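Deoxyribodipyrimidine photo-lyase (Oryza sativa Japonica Group, PDB 3UMV) repairs UV-damaged DNA by using light and an FAD cofactor to split cyclobutane pyrimidine dimers back into separate pyrimidines. Local coordinates at residues F394-Y398 and M461-C466; R365-E369 and S415-L420; W54-A60 and V201-P207; R25-P31 and V161-D167. All blocks are in the same frame, centred on the assembly; numbering follows the deposited sequence.

Contact 1: residues F394-Y398 and M461-C466; sequences FMRMY and MNYAGC. With FAD (flavin-adenine dinucleotide), chain I.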
# COMPACT_ATOMS: atom_id res chain seq x y z
N PHE A 394 5.44 -15.81 -1.98
CA PHE A 394 4.93 -17.09 -2.44
C PHE A 394 4.10 -17.73 -1.32
O PHE A 394 3.03 -18.28 -1.56
CB PHE A 394 6.05 -18.03 -2.88
CG PHE A 394 5.54 -19.33 -3.43
CD1 PHE A 394 5.24 -19.46 -4.78
CD2 PHE A 394 5.30 -20.40 -2.58
CE1 PHE A 394 4.76 -20.65 -5.28
CE2 PHE A 394 4.81 -21.59 -3.08
CZ PHE A 394 4.54 -21.72 -4.43
N MET A 395 4.60 -17.65 -0.09
CA MET A 395 3.87 -18.24 1.04
C MET A 395 2.51 -17.57 1.31
O MET A 395 1.60 -18.22 1.82
CB MET A 395 4.72 -18.29 2.33
CG MET A 395 5.85 -19.34 2.31
SD MET A 395 5.39 -20.92 1.58
CE MET A 395 4.07 -21.42 2.67
N ARG A 396 2.34 -16.28 0.95
CA ARG A 396 1.03 -15.63 1.13
C ARG A 396 -0.09 -16.33 0.36
O ARG A 396 -1.23 -16.45 0.88
CB ARG A 396 1.09 -14.14 0.77
CG ARG A 396 1.99 -13.33 1.67
CD ARG A 396 1.77 -11.83 1.50
NE ARG A 396 2.95 -11.08 1.90
CZ ARG A 396 2.93 -9.82 2.31
NH1 ARG A 396 1.78 -9.18 2.40
NH2 ARG A 396 4.07 -9.21 2.64
N MET A 397 0.22 -16.81 -0.84
CA MET A 397 -0.76 -17.55 -1.65
C MET A 397 -1.16 -18.86 -0.96
O MET A 397 -2.34 -19.16 -0.81
CB MET A 397 -0.20 -17.83 -3.05
CG MET A 397 0.10 -16.58 -3.83
SD MET A 397 0.72 -16.94 -5.50
CE MET A 397 2.43 -17.21 -5.15
N TYR A 398 -0.16 -19.65 -0.55
CA TYR A 398 -0.39 -20.90 0.16
C TYR A 398 -1.18 -20.66 1.44
O TYR A 398 -2.19 -21.31 1.69
CB TYR A 398 0.96 -21.54 0.50
CG TYR A 398 0.86 -22.87 1.21
CD1 TYR A 398 0.90 -22.95 2.60
CD2 TYR A 398 0.72 -24.05 0.49
CE1 TYR A 398 0.82 -24.19 3.25
CE2 TYR A 398 0.63 -25.27 1.12
CZ TYR A 398 0.67 -25.34 2.49
OH TYR A 398 0.57 -26.57 3.09
N MET A 461 -3.54 -25.28 -3.95
CA MET A 461 -2.11 -25.46 -3.69
C MET A 461 -2.01 -26.39 -2.49
O MET A 461 -2.88 -26.38 -1.62
CB MET A 461 -1.43 -24.13 -3.37
CG MET A 461 -1.35 -23.12 -4.53
SD MET A 461 -0.73 -21.50 -3.96
CE MET A 461 1.03 -21.82 -3.82
N ASN A 462 -0.96 -27.21 -2.44
CA ASN A 462 -0.81 -28.09 -1.28
C ASN A 462 0.63 -28.26 -0.85
O ASN A 462 1.56 -27.79 -1.53
CB ASN A 462 -1.52 -29.44 -1.47
CG ASN A 462 -0.98 -30.25 -2.65
OD1 ASN A 462 0.03 -29.89 -3.27
ND2 ASN A 462 -1.64 -31.37 -2.94
N TYR A 463 0.80 -28.90 0.31
CA TYR A 463 2.10 -29.11 0.93
C TYR A 463 3.01 -29.83 -0.05
O TYR A 463 4.13 -29.40 -0.30
CB TYR A 463 1.91 -29.95 2.20
CG TYR A 463 3.10 -30.05 3.12
CD1 TYR A 463 4.13 -30.97 2.88
CD2 TYR A 463 3.18 -29.27 4.28
CE1 TYR A 463 5.21 -31.07 3.75
CE2 TYR A 463 4.26 -29.38 5.14
CZ TYR A 463 5.27 -30.28 4.87
OH TYR A 463 6.35 -30.38 5.74
N ALA A 464 2.50 -30.93 -0.62
CA ALA A 464 3.28 -31.71 -1.57
C ALA A 464 3.77 -30.87 -2.74
O ALA A 464 4.88 -31.06 -3.24
CB ALA A 464 2.48 -32.91 -2.06
N GLY A 465 2.93 -29.93 -3.18
CA GLY A 465 3.28 -29.06 -4.29
C GLY A 465 4.43 -28.14 -3.93
O GLY A 465 5.28 -27.83 -4.76
N CYS A 466 4.44 -27.69 -2.67
CA CYS A 466 5.53 -26.85 -2.19
C CYS A 466 6.83 -27.63 -2.07
O CYS A 466 7.89 -27.12 -2.41
CB CYS A 466 5.17 -26.22 -0.85
SG CYS A 466 3.83 -25.01 -0.99
PA FAD I . 8.66 -8.15 -4.65
O1A FAD I . 8.56 -9.53 -5.23
O2A FAD I . 10.05 -7.60 -4.59
O5B FAD I . 7.68 -7.19 -5.48
C5B FAD I . 7.97 -5.83 -5.68
C4B FAD I . 6.68 -5.01 -5.62
O4B FAD I . 5.73 -5.44 -6.59
C3B FAD I . 5.96 -5.17 -4.29
O3B FAD I . 6.49 -4.31 -3.31
C2B FAD I . 4.56 -4.78 -4.67
O2B FAD I . 4.48 -3.37 -4.80
C1B FAD I . 4.43 -5.37 -6.05
N9A FAD I . 3.82 -6.71 -5.99
C8A FAD I . 4.46 -7.92 -5.94
N7A FAD I . 3.51 -8.88 -5.91
C5A FAD I . 2.28 -8.30 -5.94
C6A FAD I . 0.96 -8.77 -5.94
N6A FAD I . 0.68 -10.08 -6.00
N1A FAD I . -0.09 -7.89 -5.98
C2A FAD I . 0.15 -6.53 -6.03
N3A FAD I . 1.44 -6.06 -6.03
C4A FAD I . 2.48 -6.93 -6.00
N1 FAD I . 1.00 -6.81 -0.95
C2 FAD I . 1.03 -5.66 -0.22
O2 FAD I . 1.69 -4.72 -0.67
N3 FAD I . 0.33 -5.56 0.97
C4 FAD I . -0.40 -6.63 1.45
O4 FAD I . -1.02 -6.54 2.51
C4X FAD I . -0.44 -7.80 0.69
N5 FAD I . -1.14 -8.90 1.11
C5X FAD I . -1.18 -10.05 0.34
C6 FAD I . -1.93 -11.16 0.76
C7 FAD I . -1.97 -12.31 -0.02
C7M FAD I . -2.79 -13.49 0.46
C8 FAD I . -1.26 -12.36 -1.22
C8M FAD I . -1.26 -13.57 -2.10
C9 FAD I . -0.52 -11.26 -1.62
C9A FAD I . -0.48 -10.11 -0.85
N10 FAD I . 0.26 -9.02 -1.26
C10 FAD I . 0.26 -7.88 -0.49
C1' FAD I . 1.06 -9.03 -2.56
C2' FAD I . 2.53 -9.52 -2.40
O2' FAD I . 2.67 -10.74 -1.66
C3' FAD I . 3.47 -8.48 -1.77
O3' FAD I . 3.33 -7.26 -2.44
C4' FAD I . 4.95 -8.89 -1.82
O4' FAD I . 5.13 -10.12 -1.14
C5' FAD I . 5.77 -7.78 -1.18
O5' FAD I . 7.11 -8.11 -0.91
P FAD I . 8.27 -7.43 -1.79
O1P FAD I . 8.11 -5.92 -1.82
O2P FAD I . 9.61 -7.86 -1.25
O3P FAD I . 7.94 -8.17 -3.18
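Two sulfur-bearing side chains, C466 and M461, pack against the aromatic residues Y398 and F394 of helix 393-405. C466 SG meets Y398 CD2 at 3.6 Å, obliquely to that ring, and the same sulfur sits at the edge of the other ring, 4.1 Å from F394 CE2. A small, polarisable thiol suits a place wedged between two aromatics. The M461 chain bends at its last torsion (chi3 78°), which turns CE towards the phenyl ring, 3.6 Å from F394 CZ; its SD rests 3.8 Å from M397 CB. With CG anti to the backbone N (chi1 -179°), the Y398 ring extends to the other backbone, and its edge meets it, CE2 lying 3.6 Å from N462 C. Its hydroxyl is hydrogen-bonded to D375. L377 and V472 also touch C466 in this tight part. The side of N462 is looser and partly exposed: N462 turns its CB away from helix 393-405, and its side chain caps helix 463-469, OD1 accepting from G465 N at 2.9 Å. R396 takes no part in this packing and reaches over the flavin, with NH1 3.2 Å from FAD N5, NH2 in a salt bridge with D427 and NE bonded to M391 O. A leucine at R396 would probably leave D427 without this charged mate and the flavin face near N5 without its cationic neighbour. The segments therefore cohere through dispersion and sulfur-aromatic contact, while helix 393-405 puts its charge beside the cofactor and Y398 near W378 and W399, the predicted electron-transfer tryptophans.

Contact 2: residues R365-E369 and S415-L420; sequences REQLE and STAIYL
The guanidinium of R365 lies flat on one face of the Y419 ring, the planes 15° apart and the centres 4.7 Å from each other. E369 OE2 stands at the edge of the same ring, near its plane and 3.5 Å from Y419 CE2, with the carboxylate turned steeply to it. The guanidinium edge is used as well. Its NE and NH2 close side-on upon a single oxygen, each 3.2 Å from T416 OG1, and NH2 also gives a bond to S415 OG at 3.0 Å, in the guanidinium plane. A bend in the arginine chain (chi3 -64°) swings the group across the ring and onto these hydroxyls. T416 OG1 is further bonded to E412 O, as a hydroxyl that can accept and donate allows. Deeper in, apolar branches take over: L368 CD1 meets T416 CG2 at 3.9 Å, and L420 CD2 lies 3.8 Å from E369 CB. L420 also touches W399, and L368 touches W378, both predicted electron-transfer residues. The carboxylate of E369 finds its main partners at Y424 and K423. Replacing R365 with an alanine would probably remove the group stacked on one face of Y419 and deprive S415 and T416 of the donors joining them to helix 365-369. Three N-H bonds and a stack on Y419 thus fix the guanidinium in rotation and join the short helix 365-369 to helix 410-424, whose segment crosses it at 45°; its charge probably strengthens both.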
# COMPACT_ATOMS: atom_id res chain seq x y z
N ARG A 365 -10.48 -18.83 14.18
CA ARG A 365 -9.60 -17.69 13.94
C ARG A 365 -8.45 -17.66 14.96
O ARG A 365 -7.30 -17.44 14.59
CB ARG A 365 -10.40 -16.38 13.95
CG ARG A 365 -9.55 -15.13 13.85
CD ARG A 365 -10.42 -13.88 13.70
NE ARG A 365 -11.18 -13.92 12.45
CZ ARG A 365 -11.80 -12.88 11.90
NH1 ARG A 365 -11.77 -11.69 12.48
NH2 ARG A 365 -12.46 -13.03 10.76
N GLU A 366 -8.77 -17.92 16.23
CA GLU A 366 -7.74 -17.93 17.27
C GLU A 366 -6.65 -18.97 17.00
O GLU A 366 -5.47 -18.68 17.15
CB GLU A 366 -8.35 -18.12 18.67
CG GLU A 366 -7.33 -18.19 19.81
CD GLU A 366 -6.96 -19.63 20.22
OE1 GLU A 366 -7.88 -20.47 20.40
OE2 GLU A 366 -5.75 -19.91 20.37
N GLN A 367 -7.06 -20.17 16.60
CA GLN A 367 -6.13 -21.26 16.30
C GLN A 367 -5.23 -20.95 15.10
O GLN A 367 -4.04 -21.26 15.12
CB GLN A 367 -6.89 -22.56 16.04
CG GLN A 367 -7.46 -23.19 17.32
CD GLN A 367 -8.50 -24.26 17.04
OE1 GLN A 367 -9.05 -24.34 15.95
NE2 GLN A 367 -8.78 -25.09 18.05
N LEU A 368 -5.81 -20.35 14.06
CA LEU A 368 -5.03 -19.90 12.91
C LEU A 368 -4.06 -18.81 13.33
O LEU A 368 -2.87 -18.85 13.01
CB LEU A 368 -5.96 -19.40 11.81
CG LEU A 368 -6.85 -20.47 11.16
CD1 LEU A 368 -7.96 -19.86 10.31
CD2 LEU A 368 -6.02 -21.47 10.35
N GLU A 369 -4.57 -17.81 14.03
CA GLU A 369 -3.73 -16.68 14.44
C GLU A 369 -2.50 -17.13 15.23
O GLU A 369 -1.42 -16.57 15.10
CB GLU A 369 -4.52 -15.68 15.26
CG GLU A 369 -3.67 -14.52 15.72
CD GLU A 369 -4.49 -13.32 16.11
OE1 GLU A 369 -3.87 -12.28 16.37
OE2 GLU A 369 -5.73 -13.41 16.14
N SER A 415 -12.62 -13.14 5.44
CA SER A 415 -12.60 -12.24 6.59
C SER A 415 -11.41 -12.51 7.50
O SER A 415 -10.77 -11.60 8.02
CB SER A 415 -13.91 -12.39 7.39
OG SER A 415 -13.89 -11.56 8.53
N THR A 416 -11.11 -13.79 7.69
CA THR A 416 -10.00 -14.16 8.57
C THR A 416 -8.64 -13.80 7.95
O THR A 416 -7.77 -13.25 8.62
CB THR A 416 -10.08 -15.65 8.98
OG1 THR A 416 -11.22 -15.82 9.83
CG2 THR A 416 -8.86 -16.06 9.74
N ALA A 417 -8.48 -14.09 6.66
CA ALA A 417 -7.24 -13.75 5.96
C ALA A 417 -6.97 -12.24 6.03
O ALA A 417 -5.85 -11.81 6.29
CB ALA A 417 -7.29 -14.23 4.49
N ILE A 418 -8.01 -11.45 5.77
CA ILE A 418 -7.89 -10.00 5.72
C ILE A 418 -7.57 -9.48 7.11
O ILE A 418 -6.69 -8.66 7.28
CB ILE A 418 -9.19 -9.34 5.15
CG1 ILE A 418 -9.29 -9.60 3.64
CG2 ILE A 418 -9.24 -7.84 5.44
CD1 ILE A 418 -10.63 -9.16 3.05
N TYR A 419 -8.26 -10.01 8.11
CA TYR A 419 -8.00 -9.60 9.49
C TYR A 419 -6.54 -9.86 9.87
O TYR A 419 -5.88 -8.98 10.41
CB TYR A 419 -8.95 -10.32 10.44
CG TYR A 419 -8.49 -10.35 11.89
CD1 TYR A 419 -8.66 -9.26 12.73
CD2 TYR A 419 -7.87 -11.48 12.40
CE1 TYR A 419 -8.22 -9.30 14.04
CE2 TYR A 419 -7.43 -11.54 13.71
CZ TYR A 419 -7.61 -10.45 14.52
OH TYR A 419 -7.16 -10.52 15.83
N LEU A 420 -6.05 -11.07 9.60
CA LEU A 420 -4.67 -11.42 9.95
C LEU A 420 -3.64 -10.60 9.18
O LEU A 420 -2.68 -10.10 9.75
CB LEU A 420 -4.43 -12.90 9.72
CG LEU A 420 -5.19 -13.77 10.72
CD1 LEU A 420 -5.06 -15.25 10.38
CD2 LEU A 420 -4.72 -13.48 12.14

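Contact 3: residues W54-A60 and V201-P207; sequences WALLHAA and VEFPELP
W54 and F203 form an offset stack, the phenyl ring and the five-membered ring of the indole having centroids 4.4 Å apart and planes at 27°. The contact is close, with F203 CE2 only 3.2 Å from W54 CE2. P204 comes against the six-membered end of the indole, its CD 3.6 Å from W54 CZ3. At the edge of the phenylalanine stands a methyl, L57 CD1, 3.8 Å from F203 CD2. The other branch of this leucine is pressed hard, L57 CD2 to L206 CD1 being 3.4 Å. L206 has its first torsion (chi1 -119°) away from a staggered position, which suggests some strain as it reaches over the helix to L56, L57 and A60. The small side chain of A60 lets P207 come in close, A60 CB to P207 CD 3.8 Å. Further out, polar groups set the aromatic pair in place. W54 NE1 is hydrogen-bonded to Q296 OE1, and Q296 NE2 reaches V201 O, so one amide ties the indole to the loop. E202 OE2 takes the F203 N-H at 2.9 Å, while its OE1 forms a salt bridge with R297. Helix 54-66 also lies against the central sheet of the alpha/beta domain, with L56 on Y42 and V72. Between the segments themselves the chemistry is apolar, so rings and methyls hold the proline-containing loop on the helix, and Q296 and R297 add polar anchors from outside the two segments.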
# COMPACT_ATOMS: atom_id res chain seq x y z
N TRP A 54 3.83 13.43 -7.29
CA TRP A 54 3.08 14.27 -8.24
C TRP A 54 2.07 15.19 -7.57
O TRP A 54 1.77 16.25 -8.11
CB TRP A 54 2.38 13.45 -9.33
CG TRP A 54 3.31 12.80 -10.32
CD1 TRP A 54 3.45 11.46 -10.55
CD2 TRP A 54 4.23 13.46 -11.20
NE1 TRP A 54 4.40 11.25 -11.53
CE2 TRP A 54 4.90 12.46 -11.93
CE3 TRP A 54 4.56 14.80 -11.42
CZ2 TRP A 54 5.87 12.75 -12.90
CZ3 TRP A 54 5.54 15.10 -12.38
CH2 TRP A 54 6.17 14.07 -13.10
N ALA A 55 1.55 14.79 -6.42
CA ALA A 55 0.54 15.61 -5.76
C ALA A 55 1.21 16.86 -5.20
O ALA A 55 0.70 17.96 -5.37
CB ALA A 55 -0.15 14.82 -4.66
N LEU A 56 2.37 16.69 -4.57
CA LEU A 56 3.13 17.82 -4.06
C LEU A 56 3.61 18.74 -5.21
O LEU A 56 3.49 19.96 -5.12
CB LEU A 56 4.32 17.32 -3.23
CG LEU A 56 5.25 18.43 -2.72
CD1 LEU A 56 4.46 19.40 -1.85
CD2 LEU A 56 6.44 17.84 -1.95
N LEU A 57 4.12 18.14 -6.28
CA LEU A 57 4.56 18.89 -7.46
C LEU A 57 3.42 19.73 -8.04
O LEU A 57 3.61 20.89 -8.40
CB LEU A 57 5.11 17.94 -8.53
CG LEU A 57 6.51 17.37 -8.28
CD1 LEU A 57 6.80 16.19 -9.19
CD2 LEU A 57 7.54 18.47 -8.47
N HIS A 58 2.24 19.13 -8.12
CA HIS A 58 1.06 19.85 -8.60
C HIS A 58 0.73 21.04 -7.70
O HIS A 58 0.49 22.14 -8.18
CB HIS A 58 -0.14 18.92 -8.72
CG HIS A 58 -1.34 19.58 -9.31
ND1 HIS A 58 -2.55 19.68 -8.65
CD2 HIS A 58 -1.52 20.19 -10.51
CE1 HIS A 58 -3.42 20.31 -9.42
NE2 HIS A 58 -2.82 20.64 -10.55
N ALA A 59 0.73 20.81 -6.39
CA ALA A 59 0.45 21.88 -5.44
C ALA A 59 1.47 23.02 -5.61
O ALA A 59 1.09 24.17 -5.72
CB ALA A 59 0.44 21.36 -3.99
N ALA A 60 2.75 22.67 -5.64
CA ALA A 60 3.82 23.65 -5.79
C ALA A 60 3.66 24.40 -7.10
O ALA A 60 3.90 25.60 -7.16
CB ALA A 60 5.20 22.97 -5.75
N VAL A 201 8.03 8.46 -16.81
CA VAL A 201 8.91 9.57 -17.14
C VAL A 201 9.55 10.10 -15.86
O VAL A 201 9.10 9.79 -14.76
CB VAL A 201 8.13 10.71 -17.83
CG1 VAL A 201 7.41 10.17 -19.05
CG2 VAL A 201 7.13 11.34 -16.88
N GLU A 202 10.59 10.91 -16.00
CA GLU A 202 11.27 11.44 -14.84
C GLU A 202 10.43 12.49 -14.13
O GLU A 202 9.50 13.06 -14.71
CB GLU A 202 12.64 12.03 -15.23
CG GLU A 202 13.83 11.08 -14.96
CD GLU A 202 14.02 10.76 -13.47
OE1 GLU A 202 14.86 9.88 -13.15
OE2 GLU A 202 13.33 11.38 -12.62
N PHE A 203 10.77 12.74 -12.87
CA PHE A 203 10.14 13.78 -12.07
C PHE A 203 10.97 15.07 -12.10
O PHE A 203 12.18 15.03 -11.91
CB PHE A 203 10.09 13.34 -10.61
CG PHE A 203 9.09 12.25 -10.31
CD1 PHE A 203 9.44 10.91 -10.44
CD2 PHE A 203 7.82 12.57 -9.87
CE1 PHE A 203 8.52 9.90 -10.14
CE2 PHE A 203 6.89 11.58 -9.58
CZ PHE A 203 7.24 10.24 -9.71
N PRO A 204 10.31 16.22 -12.29
CA PRO A 204 11.05 17.47 -12.17
C PRO A 204 11.24 17.81 -10.69
O PRO A 204 10.66 17.15 -9.83
CB PRO A 204 10.12 18.49 -12.82
CG PRO A 204 8.75 17.95 -12.56
CD PRO A 204 8.88 16.43 -12.57
N GLU A 205 12.06 18.82 -10.41
CA GLU A 205 12.21 19.32 -9.05
C GLU A 205 11.04 20.23 -8.72
O GLU A 205 10.40 20.79 -9.62
CB GLU A 205 13.53 20.10 -8.90
CG GLU A 205 14.78 19.26 -9.01
CD GLU A 205 14.96 18.31 -7.84
OE1 GLU A 205 15.69 17.30 -7.99
OE2 GLU A 205 14.38 18.57 -6.76
N LEU A 206 10.76 20.39 -7.43
CA LEU A 206 9.73 21.31 -6.98
C LEU A 206 10.00 22.73 -7.46
O LEU A 206 11.09 23.26 -7.26
CB LEU A 206 9.63 21.33 -5.45
CG LEU A 206 8.29 20.88 -4.86
CD1 LEU A 206 8.00 19.46 -5.26
CD2 LEU A 206 8.29 21.03 -3.35
N PRO A 207 9.00 23.34 -8.11
CA PRO A 207 9.05 24.76 -8.47
C PRO A 207 9.26 25.60 -7.22
O PRO A 207 8.75 25.25 -6.16
CB PRO A 207 7.65 25.03 -9.03
CG PRO A 207 7.16 23.70 -9.51
CD PRO A 207 7.74 22.70 -8.55

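Contact 4: residues R25-P31 and V161-D167; sequences RVRVIHP and VAVHQVD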
# COMPACT_ATOMS: atom_id res chain seq x y z
N ARG A 25 -3.19 12.98 -14.71
CA ARG A 25 -2.97 12.61 -13.30
C ARG A 25 -3.81 13.45 -12.34
O ARG A 25 -3.89 13.12 -11.16
CB ARG A 25 -1.50 12.76 -12.89
CG ARG A 25 -0.48 12.04 -13.75
CD ARG A 25 0.84 11.96 -12.98
NE ARG A 25 2.00 11.73 -13.84
CZ ARG A 25 2.52 10.53 -14.07
NH1 ARG A 25 3.60 10.39 -14.86
NH2 ARG A 25 1.97 9.47 -13.51
N VAL A 26 -4.42 14.53 -12.84
CA VAL A 26 -5.12 15.50 -12.01
C VAL A 26 -6.63 15.47 -12.20
O VAL A 26 -7.13 15.62 -13.31
CB VAL A 26 -4.60 16.93 -12.28
CG1 VAL A 26 -5.36 17.96 -11.44
CG2 VAL A 26 -3.11 17.01 -12.00
N ARG A 27 -7.36 15.24 -11.12
CA ARG A 27 -8.81 15.23 -11.17
C ARG A 27 -9.30 16.45 -10.40
O ARG A 27 -9.07 16.56 -9.20
CB ARG A 27 -9.35 13.93 -10.57
CG ARG A 27 -10.86 13.90 -10.39
CD ARG A 27 -11.36 12.51 -10.00
NE ARG A 27 -11.24 12.25 -8.56
CZ ARG A 27 -12.23 12.44 -7.69
NH1 ARG A 27 -13.41 12.87 -8.11
NH2 ARG A 27 -12.04 12.18 -6.40
N VAL A 28 -9.93 17.38 -11.11
CA VAL A 28 -10.48 18.57 -10.47
C VAL A 28 -11.85 18.22 -9.90
O VAL A 28 -12.81 18.03 -10.63
CB VAL A 28 -10.59 19.74 -11.46
CG1 VAL A 28 -11.27 20.92 -10.80
CG2 VAL A 28 -9.20 20.12 -11.98
N ILE A 29 -11.91 18.11 -8.57
CA ILE A 29 -13.14 17.70 -7.88
C ILE A 29 -14.08 18.89 -7.78
O ILE A 29 -15.29 18.75 -7.93
CB ILE A 29 -12.83 17.19 -6.46
CG1 ILE A 29 -12.00 15.91 -6.54
CG2 ILE A 29 -14.13 16.93 -5.70
CD1 ILE A 29 -11.69 15.29 -5.19
N HIS A 30 -13.51 20.04 -7.49
CA HIS A 30 -14.28 21.28 -7.46
C HIS A 30 -13.41 22.43 -7.96
O HIS A 30 -12.32 22.66 -7.45
CB HIS A 30 -14.80 21.56 -6.05
CG HIS A 30 -15.73 22.72 -5.99
ND1 HIS A 30 -15.43 23.88 -5.32
CD2 HIS A 30 -16.96 22.91 -6.53
CE1 HIS A 30 -16.44 24.73 -5.43
NE2 HIS A 30 -17.38 24.16 -6.17
N PRO A 31 -13.90 23.15 -8.98
CA PRO A 31 -13.12 24.22 -9.61
C PRO A 31 -12.77 25.37 -8.67
O PRO A 31 -11.72 25.99 -8.84
CB PRO A 31 -14.04 24.70 -10.73
CG PRO A 31 -14.90 23.52 -11.05
CD PRO A 31 -15.13 22.84 -9.73
N VAL A 161 -13.10 27.64 -2.54
CA VAL A 161 -11.88 26.85 -2.47
C VAL A 161 -11.90 25.73 -3.49
O VAL A 161 -12.86 24.96 -3.57
CB VAL A 161 -11.65 26.21 -1.10
CG1 VAL A 161 -10.44 25.25 -1.18
CG2 VAL A 161 -11.45 27.26 -0.03
N ALA A 162 -10.83 25.65 -4.27
CA ALA A 162 -10.71 24.61 -5.27
C ALA A 162 -10.19 23.33 -4.61
O ALA A 162 -9.39 23.39 -3.68
CB ALA A 162 -9.76 25.05 -6.37
N VAL A 163 -10.67 22.19 -5.08
CA VAL A 163 -10.14 20.91 -4.59
C VAL A 163 -9.70 20.05 -5.76
O VAL A 163 -10.50 19.75 -6.66
CB VAL A 163 -11.17 20.13 -3.73
CG1 VAL A 163 -10.51 18.89 -3.15
CG2 VAL A 163 -11.74 21.01 -2.62
N HIS A 164 -8.43 19.64 -5.77
CA HIS A 164 -7.90 18.79 -6.82
C HIS A 164 -7.40 17.51 -6.18
O HIS A 164 -6.88 17.54 -5.06
CB HIS A 164 -6.70 19.43 -7.53
CG HIS A 164 -7.02 20.68 -8.28
ND1 HIS A 164 -6.09 21.32 -9.07
CD2 HIS A 164 -8.15 21.42 -8.36
CE1 HIS A 164 -6.63 22.40 -9.61
NE2 HIS A 164 -7.88 22.49 -9.18
N GLN A 165 -7.56 16.39 -6.88
CA GLN A 165 -6.94 15.13 -6.46
C GLN A 165 -5.95 14.66 -7.51
O GLN A 165 -6.22 14.69 -8.70
CB GLN A 165 -7.99 14.05 -6.25
CG GLN A 165 -7.40 12.70 -5.86
CD GLN A 165 -8.48 11.70 -5.54
OE1 GLN A 165 -9.42 11.52 -6.32
NE2 GLN A 165 -8.37 11.06 -4.40
N VAL A 166 -4.78 14.22 -7.06
CA VAL A 166 -3.74 13.80 -7.97
C VAL A 166 -3.40 12.35 -7.65
O VAL A 166 -3.21 12.01 -6.48
CB VAL A 166 -2.48 14.69 -7.80
CG1 VAL A 166 -1.34 14.17 -8.70
CG2 VAL A 166 -2.81 16.14 -8.14
N ASP A 167 -3.36 11.49 -8.66
CA ASP A 167 -2.83 10.15 -8.44
C ASP A 167 -1.31 10.24 -8.41
O ASP A 167 -0.66 10.39 -9.46
CB ASP A 167 -3.30 9.17 -9.50
CG ASP A 167 -2.91 7.73 -9.18
OD1 ASP A 167 -2.01 7.50 -8.36
OD2 ASP A 167 -3.51 6.81 -9.79
O HOH W 1 -0.18 9.07 -11.73
O HOH W 2 -9.56 24.67 -10.11
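A classic beta bulge interrupts the antiparallel pairing of V26-H30 with V163-V166: I29 N and H30 N both donate to V163 O, at 2.9 Å for I29 N. H30 O takes V163 N in return, and the ring of H30 adds a bond in its own plane from ND1 to V161 O. Before the bulge, R27 and Q165 are a hydrogen-bonded pair, whose side chains meet too. R27 closes side-on upon one oxygen, with NE 3.0 Å and NH2 2.7 Å from Q165 OE1; NE lies in the carbonyl plane, NH2 well above it. A bend in the arginine chain (chi3 83°) brings both nitrogens round to the amide, and I29 CG1 lies over the rim of one guanidinium face. Glutamine suits the place because its other end, NE2, donates to D136 O. The sheet belongs to the alpha/beta domain of the photolyase family: strand 26-28 is an outermost strand, antiparallel to 162-166, which runs parallel to 132-135 on its other side. I29 and Q165 touch helix 141-157, whereas V26 and V166 turn their side chains to the other face, towards H58 of helix 54-66. There V28 CG2 sits over the imidazole of H164, a CH-pi contact with 4.0 Å to the ring centroid. A water joins H164 NE2 to P31 O. At the far end another water, 2.8 Å from R25 NH2, donates to D167 O, and R25 also bonds to V171 O and Y199 O.

In the fold
The four contacts fall into two pairs on opposite sides of the chain's centre, with centres about 38 to 44 Å apart from one pair to the other. Contacts 3 and 4 belong to the alpha/beta part; their centres are about 15 Å apart and they touch, since helix 54-66 lies on strand 162-166 and W54 meets R25. Contacts 1 and 2 lie in the helical part, centres about 18 Å and nearest atoms about 7 Å apart, on the successive helices 393-405 and 410-424. FAD is reached directly by contact 1, and the side chain of L420 in contact 2 stays about 9 Å from it. W378 and W399 neighbour both contacts. The side chain of D167 in contact 4 is about 13 Å from FAD.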